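Local coordinates for esterase (Thermotoga maritima, PDB 3DOH), which is a thermostable esterase, probably hydrolysing carboxylic esters through an alpha/beta-hydrolase domain that follows an immunoglobulin-like domain, at residues T94-M106 with A183-G196. Residues are numbered along the deposited sequence; the frame is centred on the assembly and turned at random.
With SO4 (sulfate ion), chain C.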
ATOM      1  N   THR A  94     -20.764  22.548  -1.174  1.00 33.93           N
ATOM      2  CA  THR A  94     -21.105  23.841  -1.787  1.00 34.26           C
ATOM      3  C   THR A  94     -20.748  25.019  -0.867  1.00 35.01           C
ATOM      4  O   THR A  94     -20.672  26.178  -1.304  1.00 35.06           O
ATOM      5  CB  THR A  94     -22.582  23.911  -2.245  1.00 33.31           C
ATOM      6  OG1 THR A  94     -23.431  23.674  -1.130  1.00 32.81           O
ATOM      7  CG2 THR A  94     -22.856  22.860  -3.294  1.00 32.48           C
ATOM      8  N   ILE A  95     -20.491  24.711   0.394  1.00 35.78           N
ATOM      9  CA  ILE A  95     -20.376  25.743   1.390  1.00 37.16           C
ATOM     10  C   ILE A  95     -18.957  25.813   1.893  1.00 39.51           C
ATOM     11  O   ILE A  95     -18.473  24.869   2.507  1.00 40.08           O
ATOM     12  CB  ILE A  95     -21.351  25.502   2.579  1.00 36.87           C
ATOM     13  CG1 ILE A  95     -22.804  25.453   2.071  1.00 35.76           C
ATOM     14  CG2 ILE A  95     -21.118  26.565   3.701  1.00 36.29           C
ATOM     15  CD1 ILE A  95     -23.851  25.071   3.115  1.00 34.80           C
ATOM     16  N   VAL A  96     -18.285  26.930   1.652  1.00 42.01           N
ATOM     17  CA  VAL A  96     -16.983  27.121   2.270  1.00 44.82           C
ATOM     18  C   VAL A  96     -17.155  27.804   3.633  1.00 46.70           C
ATOM     19  O   VAL A  96     -17.821  28.837   3.748  1.00 46.47           O
ATOM     20  CB  VAL A  96     -15.907  27.794   1.322  1.00 44.62           C
ATOM     21  CG1 VAL A  96     -16.096  29.298   1.228  1.00 44.99           C
ATOM     22  CG2 VAL A  96     -14.454  27.438   1.775  1.00 44.30           C
ATOM     23  N   PHE A  97     -16.594  27.151   4.654  1.00 49.61           N
ATOM     24  CA  PHE A  97     -16.534  27.655   6.021  1.00 52.56           C
ATOM     25  C   PHE A  97     -15.549  28.800   6.071  1.00 53.75           C
ATOM     26  O   PHE A  97     -14.366  28.562   6.242  1.00 53.47           O
ATOM     27  CB  PHE A  97     -16.012  26.578   7.014  1.00 53.23           C
ATOM     28  CG  PHE A  97     -16.803  25.286   7.026  1.00 55.18           C
ATOM     29  CD1 PHE A  97     -18.169  25.276   7.367  1.00 55.91           C
ATOM     30  CD2 PHE A  97     -16.168  24.063   6.716  1.00 57.98           C
ATOM     31  CE1 PHE A  97     -18.914  24.074   7.382  1.00 56.24           C
ATOM     32  CE2 PHE A  97     -16.888  22.842   6.718  1.00 58.92           C
ATOM     33  CZ  PHE A  97     -18.277  22.851   7.058  1.00 57.85           C
ATOM     34  N   GLY A  98     -16.029  30.028   5.917  1.00 55.74           N
ATOM     35  CA  GLY A  98     -15.199  31.207   6.159  1.00 58.24           C
ATOM     36  C   GLY A  98     -15.056  31.485   7.666  1.00 60.29           C
ATOM     37  O   GLY A  98     -15.546  30.693   8.500  1.00 60.43           O
ATOM     38  N   PRO A  99     -14.381  32.608   8.039  1.00 61.53           N
ATOM     39  CA  PRO A  99     -14.299  33.007   9.462  1.00 62.07           C
ATOM     40  C   PRO A  99     -15.417  34.030   9.887  1.00 62.43           C
ATOM     41  O   PRO A  99     -16.245  34.424   9.047  1.00 62.48           O
ATOM     42  CB  PRO A  99     -12.889  33.634   9.553  1.00 61.95           C
ATOM     43  CG  PRO A  99     -12.490  33.974   8.074  1.00 61.87           C
ATOM     44  CD  PRO A  99     -13.643  33.565   7.179  1.00 61.59           C
ATOM     45  N   ASN A 100     -15.513  34.394  11.172  1.00 62.57           N
ATOM     46  CA  ASN A 100     -14.987  33.605  12.288  1.00 62.36           C
ATOM     47  C   ASN A 100     -16.020  32.489  12.463  1.00 61.46           C
ATOM     48  O   ASN A 100     -15.666  31.289  12.582  1.00 61.69           O
ATOM     49  CB  ASN A 100     -14.869  34.434  13.596  1.00 62.72           C
ATOM     50  CG  ASN A 100     -14.191  35.812  13.397  1.00 64.70           C
ATOM     51  OD1 ASN A 100     -12.965  35.912  13.146  1.00 66.17           O
ATOM     52  ND2 ASN A 100     -14.988  36.883  13.549  1.00 64.33           N
ATOM     53  N   PHE A 101     -17.295  32.908  12.433  1.00 59.58           N
ATOM     54  CA  PHE A 101     -18.445  32.022  12.637  1.00 58.03           C
ATOM     55  C   PHE A 101     -19.538  32.231  11.561  1.00 55.78           C
ATOM     56  O   PHE A 101     -20.728  32.212  11.856  1.00 55.28           O
ATOM     57  CB  PHE A 101     -18.979  32.155  14.094  1.00 58.96           C
ATOM     58  CG  PHE A 101     -18.277  31.237  15.087  1.00 60.53           C
ATOM     59  CD1 PHE A 101     -18.918  30.071  15.557  1.00 61.56           C
ATOM     60  CD2 PHE A 101     -16.957  31.512  15.521  1.00 61.54           C
ATOM     61  CE1 PHE A 101     -18.266  29.207  16.453  1.00 62.35           C
ATOM     62  CE2 PHE A 101     -16.285  30.653  16.400  1.00 61.55           C
ATOM     63  CZ  PHE A 101     -16.936  29.501  16.876  1.00 61.71           C
ATOM     64  N   LEU A 102     -19.107  32.405  10.312  1.00 53.44           N
ATOM     65  CA  LEU A 102     -20.007  32.759   9.202  1.00 51.45           C
ATOM     66  C   LEU A 102     -19.613  32.052   7.900  1.00 49.35           C
ATOM     67  O   LEU A 102     -18.577  32.332   7.317  1.00 49.37           O
ATOM     68  CB  LEU A 102     -20.036  34.297   9.019  1.00 51.59           C
ATOM     69  CG  LEU A 102     -21.255  35.048   8.446  1.00 52.34           C
ATOM     70  CD1 LEU A 102     -22.585  34.380   8.816  1.00 52.86           C
ATOM     71  CD2 LEU A 102     -21.267  36.525   8.882  1.00 51.57           C
ATOM     72  N   ASN A 103     -20.463  31.131   7.459  1.00 46.96           N
ATOM     73  CA  ASN A 103     -20.196  30.360   6.250  1.00 45.21           C
ATOM     74  C   ASN A 103     -20.872  30.962   5.023  1.00 43.85           C
ATOM     75  O   ASN A 103     -21.887  31.650   5.135  1.00 42.76           O
ATOM     76  CB  ASN A 103     -20.637  28.906   6.434  1.00 45.53           C
ATOM     77  CG  ASN A 103     -19.972  28.242   7.622  1.00 45.71           C
ATOM     78  OD1 ASN A 103     -19.076  28.811   8.246  1.00 45.78           O
ATOM     79  ND2 ASN A 103     -20.409  27.029   7.944  1.00 45.63           N
ATOM     80  N   THR A 104     -20.304  30.697   3.851  1.00 43.22           N
ATOM     81  CA  THR A 104     -20.848  31.213   2.601  1.00 43.16           C
ATOM     82  C   THR A 104     -20.904  30.126   1.532  1.00 42.73           C
ATOM     83  O   THR A 104     -19.997  29.300   1.427  1.00 43.39           O
ATOM     84  CB  THR A 104     -20.020  32.398   2.071  1.00 42.91           C
ATOM     85  OG1 THR A 104     -20.477  32.757   0.761  1.00 43.68           O
ATOM     86  CG2 THR A 104     -18.546  32.031   2.005  1.00 42.71           C
ATOM     87  N   ARG A 105     -21.973  30.132   0.743  1.00 42.86           N
ATOM     88  CA  ARG A 105     -22.101  29.211  -0.380  1.00 42.56           C
ATOM     89  C   ARG A 105     -21.633  29.857  -1.680  1.00 43.74           C
ATOM     90  O   ARG A 105     -22.412  30.507  -2.377  1.00 43.97           O
ATOM     91  CB  ARG A 105     -23.548  28.736  -0.521  1.00 42.37           C
ATOM     92  CG  ARG A 105     -23.691  27.349  -1.126  1.00 42.67           C
ATOM     93  CD  ARG A 105     -25.122  27.080  -1.561  1.00 40.27           C
ATOM     94  NE  ARG A 105     -25.286  27.194  -3.007  1.00 33.21           N
ATOM     95  CZ  ARG A 105     -25.689  26.203  -3.795  1.00 31.92           C
ATOM     96  NH1 ARG A 105     -25.973  25.016  -3.276  1.00 30.21           N
ATOM     97  NH2 ARG A 105     -25.810  26.398  -5.100  1.00 31.72           N
ATOM     98  N   MET A 106     -20.355  29.674  -1.998  1.00 45.24           N
ATOM     99  CA  MET A 106     -19.942  29.379  -3.365  1.00 47.18           C
ATOM    100  C   MET A 106     -21.138  29.356  -4.311  1.00 46.30           C
ATOM    101  O   MET A 106     -21.937  28.420  -4.295  1.00 46.47           O
ATOM    102  CB  MET A 106     -19.199  28.043  -3.424  1.00 47.96           C
ATOM    103  CG  MET A 106     -17.789  28.139  -3.985  1.00 50.08           C
ATOM    104  SD  MET A 106     -16.812  26.657  -3.669  1.00 51.45           S
ATOM    105  CE  MET A 106     -16.024  26.427  -5.262  1.00 50.46           C
ATOM    106  N   ALA A 183     -24.555  29.151  14.134  1.00 27.81           N
ATOM    107  CA  ALA A 183     -23.959  30.438  13.787  1.00 27.40           C
ATOM    108  C   ALA A 183     -23.574  30.510  12.338  1.00 27.65           C
ATOM    109  O   ALA A 183     -23.875  31.498  11.670  1.00 27.28           O
ATOM    110  CB  ALA A 183     -22.775  30.750  14.659  1.00 26.29           C
ATOM    111  N   GLY A 184     -22.935  29.456  11.840  1.00 28.04           N
ATOM    112  CA  GLY A 184     -22.326  29.513  10.517  1.00 29.20           C
ATOM    113  C   GLY A 184     -23.324  29.664   9.397  1.00 30.39           C
ATOM    114  O   GLY A 184     -22.990  30.149   8.329  1.00 31.45           O
ATOM    115  N   GLU A 185     -24.556  29.237   9.636  1.00 30.98           N
ATOM    116  CA  GLU A 185     -25.610  29.327   8.656  1.00 31.45           C
ATOM    117  C   GLU A 185     -26.329  30.684   8.675  1.00 31.22           C
ATOM    118  O   GLU A 185     -27.176  30.934   7.825  1.00 30.68           O
ATOM    119  CB  GLU A 185     -26.616  28.203   8.894  1.00 32.04           C
ATOM    120  CG  GLU A 185     -26.142  26.869   8.418  1.00 34.78           C
ATOM    121  CD  GLU A 185     -24.946  26.428   9.213  1.00 39.79           C
ATOM    122  OE1 GLU A 185     -25.120  26.194  10.445  1.00 42.38           O
ATOM    123  OE2 GLU A 185     -23.837  26.356   8.620  1.00 38.31           O
ATOM    124  N   ARG A 186     -25.998  31.552   9.629  1.00 30.89           N
ATOM    125  CA  ARG A 186     -26.544  32.918   9.616  1.00 31.07           C
ATOM    126  C   ARG A 186     -26.302  33.596   8.277  1.00 31.44           C
ATOM    127  O   ARG A 186     -25.332  33.279   7.564  1.00 31.36           O
ATOM    128  CB  ARG A 186     -25.979  33.795  10.721  1.00 30.19           C
ATOM    129  CG  ARG A 186     -26.554  33.510  12.072  1.00 29.98           C
ATOM    130  CD  ARG A 186     -25.792  34.272  13.121  1.00 28.78           C
ATOM    131  NE  ARG A 186     -24.363  34.055  12.991  1.00 26.95           N
ATOM    132  CZ  ARG A 186     -23.440  34.693  13.701  1.00 27.20           C
ATOM    133  NH1 ARG A 186     -23.810  35.589  14.598  1.00 24.46           N
ATOM    134  NH2 ARG A 186     -22.143  34.419  13.529  1.00 27.64           N
ATOM    135  N   GLY A 187     -27.194  34.521   7.939  1.00 31.36           N
ATOM    136  CA  GLY A 187     -27.150  35.136   6.638  1.00 31.64           C
ATOM    137  C   GLY A 187     -28.492  35.696   6.266  1.00 31.82           C
ATOM    138  O   GLY A 187     -29.326  35.970   7.125  1.00 32.47           O
ATOM    139  N   THR A 188     -28.695  35.904   4.971  1.00 31.99           N
ATOM    140  CA  THR A 188     -29.823  36.690   4.483  1.00 32.10           C
ATOM    141  C   THR A 188     -30.289  36.099   3.161  1.00 32.31           C
ATOM    142  O   THR A 188     -31.154  36.651   2.482  1.00 33.50           O
ATOM    143  CB  THR A 188     -29.434  38.164   4.267  1.00 32.51           C
ATOM    144  OG1 THR A 188     -30.328  39.010   5.000  1.00 30.74           O
ATOM    145  CG2 THR A 188     -29.500  38.522   2.790  1.00 31.59           C
ATOM    146  N   ASP A 189     -29.696  34.964   2.811  1.00 31.13           N
ATOM    147  CA  ASP A 189     -29.925  34.325   1.541  1.00 31.35           C
ATOM    148  C   ASP A 189     -31.080  33.330   1.573  1.00 31.06           C
ATOM    149  O   ASP A 189     -31.552  32.879   0.515  1.00 31.39           O
ATOM    150  CB  ASP A 189     -28.640  33.591   1.094  1.00 32.13           C
ATOM    151  CG  ASP A 189     -28.200  32.460   2.090  1.00 34.59           C
ATOM    152  OD1 ASP A 189     -28.354  32.609   3.312  1.00 36.29           O
ATOM    153  OD2 ASP A 189     -27.681  31.409   1.659  1.00 39.18           O
ATOM    154  N   ASN A 190     -31.522  32.952   2.767  1.00 30.11           N
ATOM    155  CA  ASN A 190     -32.569  31.955   2.901  1.00 29.65           C
ATOM    156  C   ASN A 190     -32.198  30.557   2.337  1.00 29.75           C
ATOM    157  O   ASN A 190     -33.080  29.776   1.937  1.00 30.03           O
ATOM    158  CB  ASN A 190     -33.862  32.458   2.250  1.00 29.16           C
ATOM    159  CG  ASN A 190     -35.096  32.006   2.991  1.00 29.36           C
ATOM    160  OD1 ASN A 190     -35.003  31.252   3.958  1.00 31.70           O
ATOM    161  ND2 ASN A 190     -36.264  32.456   2.554  1.00 28.59           N
ATOM    162  N   TYR A 191     -30.913  30.232   2.289  1.00 29.46           N
ATOM    163  CA  TYR A 191     -30.510  28.945   1.727  1.00 29.37           C
ATOM    164  C   TYR A 191     -29.651  28.168   2.710  1.00 28.87           C
ATOM    165  O   TYR A 191     -29.916  27.006   3.021  1.00 28.77           O
ATOM    166  CB  TYR A 191     -29.751  29.149   0.413  1.00 29.13           C
ATOM    167  CG  TYR A 191     -29.645  27.901  -0.434  1.00 29.32           C
ATOM    168  CD1 TYR A 191     -30.540  27.663  -1.469  1.00 28.52           C
ATOM    169  CD2 TYR A 191     -28.651  26.961  -0.198  1.00 31.13           C
ATOM    170  CE1 TYR A 191     -30.448  26.523  -2.246  1.00 28.38           C
ATOM    171  CE2 TYR A 191     -28.550  25.819  -0.970  1.00 30.34           C
ATOM    172  CZ  TYR A 191     -29.450  25.605  -1.992  1.00 29.99           C
ATOM    173  OH  TYR A 191     -29.354  24.469  -2.763  1.00 29.72           O
ATOM    174  N   LEU A 192     -28.615  28.837   3.192  1.00 29.08           N
ATOM    175  CA  LEU A 192     -27.683  28.293   4.186  1.00 28.74           C
ATOM    176  C   LEU A 192     -28.283  27.381   5.240  1.00 27.96           C
ATOM    177  O   LEU A 192     -27.738  26.298   5.486  1.00 28.15           O
ATOM    178  CB  LEU A 192     -26.960  29.429   4.875  1.00 28.50           C
ATOM    179  CG  LEU A 192     -25.463  29.524   4.601  1.00 30.28           C
ATOM    180  CD1 LEU A 192     -24.980  28.752   3.351  1.00 28.72           C
ATOM    181  CD2 LEU A 192     -25.100  30.988   4.530  1.00 29.06           C
ATOM    182  N   GLN A 193     -29.408  27.800   5.823  1.00 26.74           N
ATOM    183  CA  GLN A 193     -29.927  27.181   7.060  1.00 25.96           C
ATOM    184  C   GLN A 193     -30.603  25.850   6.775  1.00 24.98           C
ATOM    185  O   GLN A 193     -30.976  25.072   7.683  1.00 24.27           O
ATOM    186  CB  GLN A 193     -30.843  28.154   7.844  1.00 25.99           C
ATOM    187  CG  GLN A 193     -32.302  28.240   7.413  1.00 27.55           C
ATOM    188  CD  GLN A 193     -32.516  29.133   6.205  1.00 30.55           C
ATOM    189  OE1 GLN A 193     -31.560  29.499   5.511  1.00 32.17           O
ATOM    190  NE2 GLN A 193     -33.777  29.493   5.943  1.00 30.36           N
ATOM    191  N   VAL A 194     -30.714  25.589   5.484  1.00 23.98           N
ATOM    192  CA  VAL A 194     -31.388  24.429   5.005  1.00 23.09           C
ATOM    193  C   VAL A 194     -30.347  23.546   4.278  1.00 23.38           C
ATOM    194  O   VAL A 194     -30.625  22.409   3.924  1.00 25.30           O
ATOM    195  CB  VAL A 194     -32.623  24.917   4.158  1.00 23.04           C
ATOM    196  CG1 VAL A 194     -32.569  24.504   2.696  1.00 22.96           C
ATOM    197  CG2 VAL A 194     -33.946  24.567   4.829  1.00 20.34           C
ATOM    198  N   ALA A 195     -29.136  24.045   4.090  1.00 21.97           N
ATOM    199  CA  ALA A 195     -28.174  23.329   3.303  1.00 21.25           C
ATOM    200  C   ALA A 195     -26.921  22.959   4.102  1.00 21.55           C
ATOM    201  O   ALA A 195     -26.165  22.056   3.729  1.00 20.80           O
ATOM    202  CB  ALA A 195     -27.801  24.141   2.118  1.00 21.13           C
ATOM    203  N   GLY A 196     -26.699  23.649   5.206  1.00 22.05           N
ATOM    204  CA  GLY A 196     -25.480  23.438   5.983  1.00 22.77           C
ATOM    205  C   GLY A 196     -25.391  22.079   6.648  1.00 23.73           C
ATOM    206  O   GLY A 196     -24.297  21.586   6.860  1.00 24.12           O
TER
HETATM  207  S   SO4 C 400     -22.172  26.870  14.747  1.00 37.72           S
HETATM  208  O1  SO4 C 400     -21.107  27.793  14.350  1.00 39.56           O
HETATM  209  O2  SO4 C 400     -22.762  26.329  13.488  1.00 38.99           O
HETATM  210  O3  SO4 C 400     -23.130  27.597  15.614  1.00 37.93           O
HETATM  211  O4  SO4 C 400     -21.618  25.791  15.537  1.00 37.21           O
HETATM  212  O   HOH W   1     -23.507  33.633   5.917  1.00 29.10           O
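Asn103 and Gly184 join the two segments through the backbone. Asn103 N donates to Gly184 O at 2.8 Å. Two residues on from Gly184, Arg186 NH2 reaches Phe101 O at 3.1 Å, with an N-H...O angle of 162°. The oxygen lies in the guanidinium plane, but the donor stands above the carbonyl plane. A bend at chi3 (-51°) turns the Arg186 head back, and its NE bonds to Ala183 O. That oxygen also accepts from Arg186 N, from the opposite face of its plane. NH1 goes to Ser225 O, so every nitrogen of the guanidinium has a protein acceptor. A water bridges Asn103 O and Arg186 O, donating to both.

Ile95 CD1 meets Leu192 CD1 at 3.9 Å and Gly196 CA at 3.7 Å. Arg105 CD lies against Tyr191 CE2, and Tyr191 CZ sits over one face of the guanidinium, the two planes 59° apart. Arg105 NH1 and Tyr191 OH do not bond; both turn to Glu20, and Arg105 NH2 pairs with Glu136.

Ala183 N donates to a sulfate oxygen, SO4 O3, at 2.6 Å. Ser271 OG and His359 NE2 bind the same ion, consistent with an active site built on a Ser-His-Asp triad. Phe101 CD1 lies 3.4 Å from SO4 O1, at the ring edge, so the immunoglobulin-like domain's loop probably borders the catalytic pocket. Phe101 also packs on Phe74 of a second subunit.

Residues 94-106 belong to the loop between strands 80-85 and 110-114. They rest on the chain that follows hydrolase strand 174-180 and leads into the short helix 192-195, beside strand 157-163.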